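Local coordinates for 4-hydroxybenzoyl-CoA thioesterase (Bacillus halodurans, PDB 5WH9), which hydrolyses the thioester of gentisyl-coenzyme A as a hotdog-fold thioesterase, at the interface of chains A and B. Residues are numbered along the deposited sequence; one frame, centred on the assembly and turned at random. Chains: chain A/B, 4-hydroxybenzoyl-CoA thioesterase.

The interface of chains A and B. Residues chain A 24, 27-28, 30-31, 57, 106, 108; chain B 22-24.
In this hotdog-fold thioesterase the loop B:Phe22–B:Pro24, just ahead of helix 25-40 of chain B, inserts into chain A between helix 25-40 and strand 99-109, part of a two-fold interface, probably the dimer usual for this fold, whose symmetry-related twin has the chains exchanged. B:Tyr23 buries 98 Å² against chain A, the largest share among the residues considered. Its CG lies in the crowded position between backbone N and carbonyl carbon (chi1 63°), and its phenol OH ends among A:Asp31, A:Glu106 and A:Arg108, modelled too close to OE2 of A:Glu106 for its exact placement to carry weight. Methyl CG2 of A:Ile57 packs 3.4 Å from CB of B:Tyr23, while A:Ile57 CB sits above one ring face, offset toward the rim. The guanidinium of A:Arg108 stands steeply to that ring (78° between planes), and its NH1 donates a weak, bent hydrogen bond to the phenol OH of B:Tyr23 at 3.0 Å. Within chain A, NH1 of A:Arg108 bonds more straightly (157° at H) to carboxylate OE1 of A:Glu106; OE1 lies in the guanidinium plane, while NH1 meets it from above the carboxylate plane. NH2 of A:Arg108 forms a salt bridge to OD1 of A:Asp31 at 3.3 Å. An alanine at A:Arg108 would probably leave these two carboxylates less well balanced in charge and the phenol less firmly placed. Tip to tip, OD2 of A:Asp31 meets CE1 of B:Phe22 at 3.3 Å, carboxylate and ring nearly perpendicular. B:Pro24 CG rests 3.5 Å from CB of A:Tyr27. The contact thus joins one subunit's pre-helix loop to the other's helix and sheet.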
loop_
_atom_site.group_PDB
_atom_site.type_symbol
_atom_site.label_atom_id
_atom_site.label_comp_id
_atom_site.label_asym_id
_atom_site.label_seq_id
_atom_site.Cartn_x
_atom_site.Cartn_y
_atom_site.Cartn_z
ATOM N N PRO A 24 0.467 -8.899 4.524
ATOM C CA PRO A 24 1.682 -8.121 4.380
ATOM C C PRO A 24 1.741 -6.824 5.184
ATOM O O PRO A 24 2.812 -6.375 5.365
ATOM C CB PRO A 24 1.741 -7.804 2.879
ATOM C CG PRO A 24 1.084 -8.873 2.234
ATOM C CD PRO A 24 -0.043 -9.168 3.095
ATOM N N TYR A 27 3.979 -6.612 8.238
ATOM C CA TYR A 27 5.400 -6.243 8.066
ATOM C C TYR A 27 5.585 -4.730 7.963
ATOM O O TYR A 27 6.629 -4.183 8.297
ATOM C CB TYR A 27 6.000 -6.953 6.849
ATOM C CG TYR A 27 5.887 -8.439 6.990
ATOM C CD1 TYR A 27 4.726 -9.096 6.623
ATOM C CD2 TYR A 27 6.917 -9.184 7.550
ATOM C CE1 TYR A 27 4.597 -10.451 6.782
ATOM C CE2 TYR A 27 6.795 -10.544 7.727
ATOM C CZ TYR A 27 5.636 -11.174 7.332
ATOM O OH TYR A 27 5.490 -12.533 7.501
ATOM N N LYS A 28 4.564 -4.051 7.472
ATOM C CA LYS A 28 4.581 -2.598 7.446
ATOM C C LYS A 28 4.548 -2.060 8.893
ATOM O O LYS A 28 5.313 -1.172 9.264
ATOM C CB LYS A 28 3.406 -2.083 6.624
ATOM C CG LYS A 28 3.267 -0.576 6.621
ATOM C CD LYS A 28 1.933 -0.150 7.212
ATOM C CE LYS A 28 0.759 -0.509 6.309
ATOM N NZ LYS A 28 -0.545 -0.315 7.029
ATOM N N MET A 30 5.553 -3.768 11.546
ATOM C CA MET A 30 6.867 -4.048 12.126
ATOM C C MET A 30 7.892 -2.996 11.722
ATOM O O MET A 30 8.628 -2.499 12.566
ATOM C CB MET A 30 7.369 -5.435 11.758
ATOM C CG MET A 30 6.525 -6.542 12.327
ATOM S SD MET A 30 7.363 -8.153 12.364
ATOM C CE MET A 30 7.679 -8.445 10.624
ATOM N N ASP A 31 7.936 -2.640 10.443
ATOM C CA ASP A 31 8.863 -1.600 9.996
ATOM C C ASP A 31 8.587 -0.272 10.706
ATOM O O ASP A 31 9.513 0.443 11.111
ATOM C CB ASP A 31 8.803 -1.421 8.470
ATOM C CG ASP A 31 9.804 -0.394 7.961
ATOM O OD1 ASP A 31 10.998 -0.738 7.762
ATOM O OD2 ASP A 31 9.397 0.773 7.758
ATOM N N ILE A 57 16.495 -4.436 6.005
ATOM C CA ILE A 57 16.142 -5.785 6.337
ATOM C C ILE A 57 16.988 -6.818 5.605
ATOM O O ILE A 57 17.347 -6.621 4.472
ATOM C CB ILE A 57 14.656 -6.006 6.065
ATOM C CG1 ILE A 57 14.185 -7.322 6.647
ATOM C CG2 ILE A 57 14.289 -5.877 4.597
ATOM C CD1 ILE A 57 14.258 -7.294 8.138
ATOM N N GLU A 106 12.675 -9.128 12.803
ATOM C CA GLU A 106 13.371 -8.618 11.634
ATOM C C GLU A 106 14.823 -8.682 11.980
ATOM O O GLU A 106 15.221 -8.188 13.027
ATOM C CB GLU A 106 13.041 -7.150 11.405
ATOM C CG GLU A 106 11.601 -6.845 11.121
ATOM C CD GLU A 106 11.336 -5.372 11.224
ATOM O OE1 GLU A 106 11.939 -4.754 12.135
ATOM O OE2 GLU A 106 10.539 -4.830 10.408
ATOM N N ARG A 108 18.062 -7.071 10.861
ATOM C CA ARG A 108 18.435 -5.905 10.093
ATOM C C ARG A 108 19.919 -5.670 10.273
ATOM O O ARG A 108 20.546 -6.161 11.215
ATOM C CB ARG A 108 17.607 -4.680 10.522
ATOM C CG ARG A 108 16.121 -5.004 10.706
ATOM C CD ARG A 108 15.281 -3.784 10.972
ATOM N NE ARG A 108 15.199 -2.957 9.780
ATOM C CZ ARG A 108 14.069 -2.513 9.240
ATOM N NH1 ARG A 108 12.897 -2.810 9.783
ATOM N NH2 ARG A 108 14.124 -1.782 8.140
ATOM N N PHE B 22 10.431 -1.316 -0.561
ATOM C CA PHE B 22 9.959 -1.437 0.814
ATOM C C PHE B 22 9.742 -2.945 0.961
ATOM O O PHE B 22 9.146 -3.544 0.120
ATOM C CB PHE B 22 8.673 -0.609 0.943
ATOM C CG PHE B 22 8.173 -0.446 2.345
ATOM C CD1 PHE B 22 9.039 -0.289 3.396
ATOM C CD2 PHE B 22 6.818 -0.446 2.601
ATOM C CE1 PHE B 22 8.566 -0.146 4.686
ATOM C CE2 PHE B 22 6.337 -0.298 3.884
ATOM C CZ PHE B 22 7.217 -0.151 4.928
ATOM N N TYR B 23 10.206 -3.551 2.039
ATOM C CA TYR B 23 10.206 -5.025 2.209
ATOM C C TYR B 23 8.961 -5.960 2.190
ATOM O O TYR B 23 9.029 -7.044 1.676
ATOM C CB TYR B 23 11.210 -5.420 3.297
ATOM C CG TYR B 23 10.959 -4.925 4.683
ATOM C CD1 TYR B 23 10.195 -5.650 5.558
ATOM C CD2 TYR B 23 11.545 -3.770 5.137
ATOM C CE1 TYR B 23 9.980 -5.220 6.836
ATOM C CE2 TYR B 23 11.347 -3.326 6.423
ATOM C CZ TYR B 23 10.561 -4.063 7.273
ATOM O OH TYR B 23 10.334 -3.657 8.549
ATOM N N PRO B 24 7.863 -5.519 2.754
ATOM C CA PRO B 24 6.588 -6.184 2.857
ATOM C C PRO B 24 6.238 -6.281 1.415
ATOM O O PRO B 24 5.645 -7.299 1.056
ATOM C CB PRO B 24 5.670 -5.188 3.559
ATOM C CG PRO B 24 6.574 -4.447 4.482
ATOM C CD PRO B 24 7.901 -4.370 3.780
#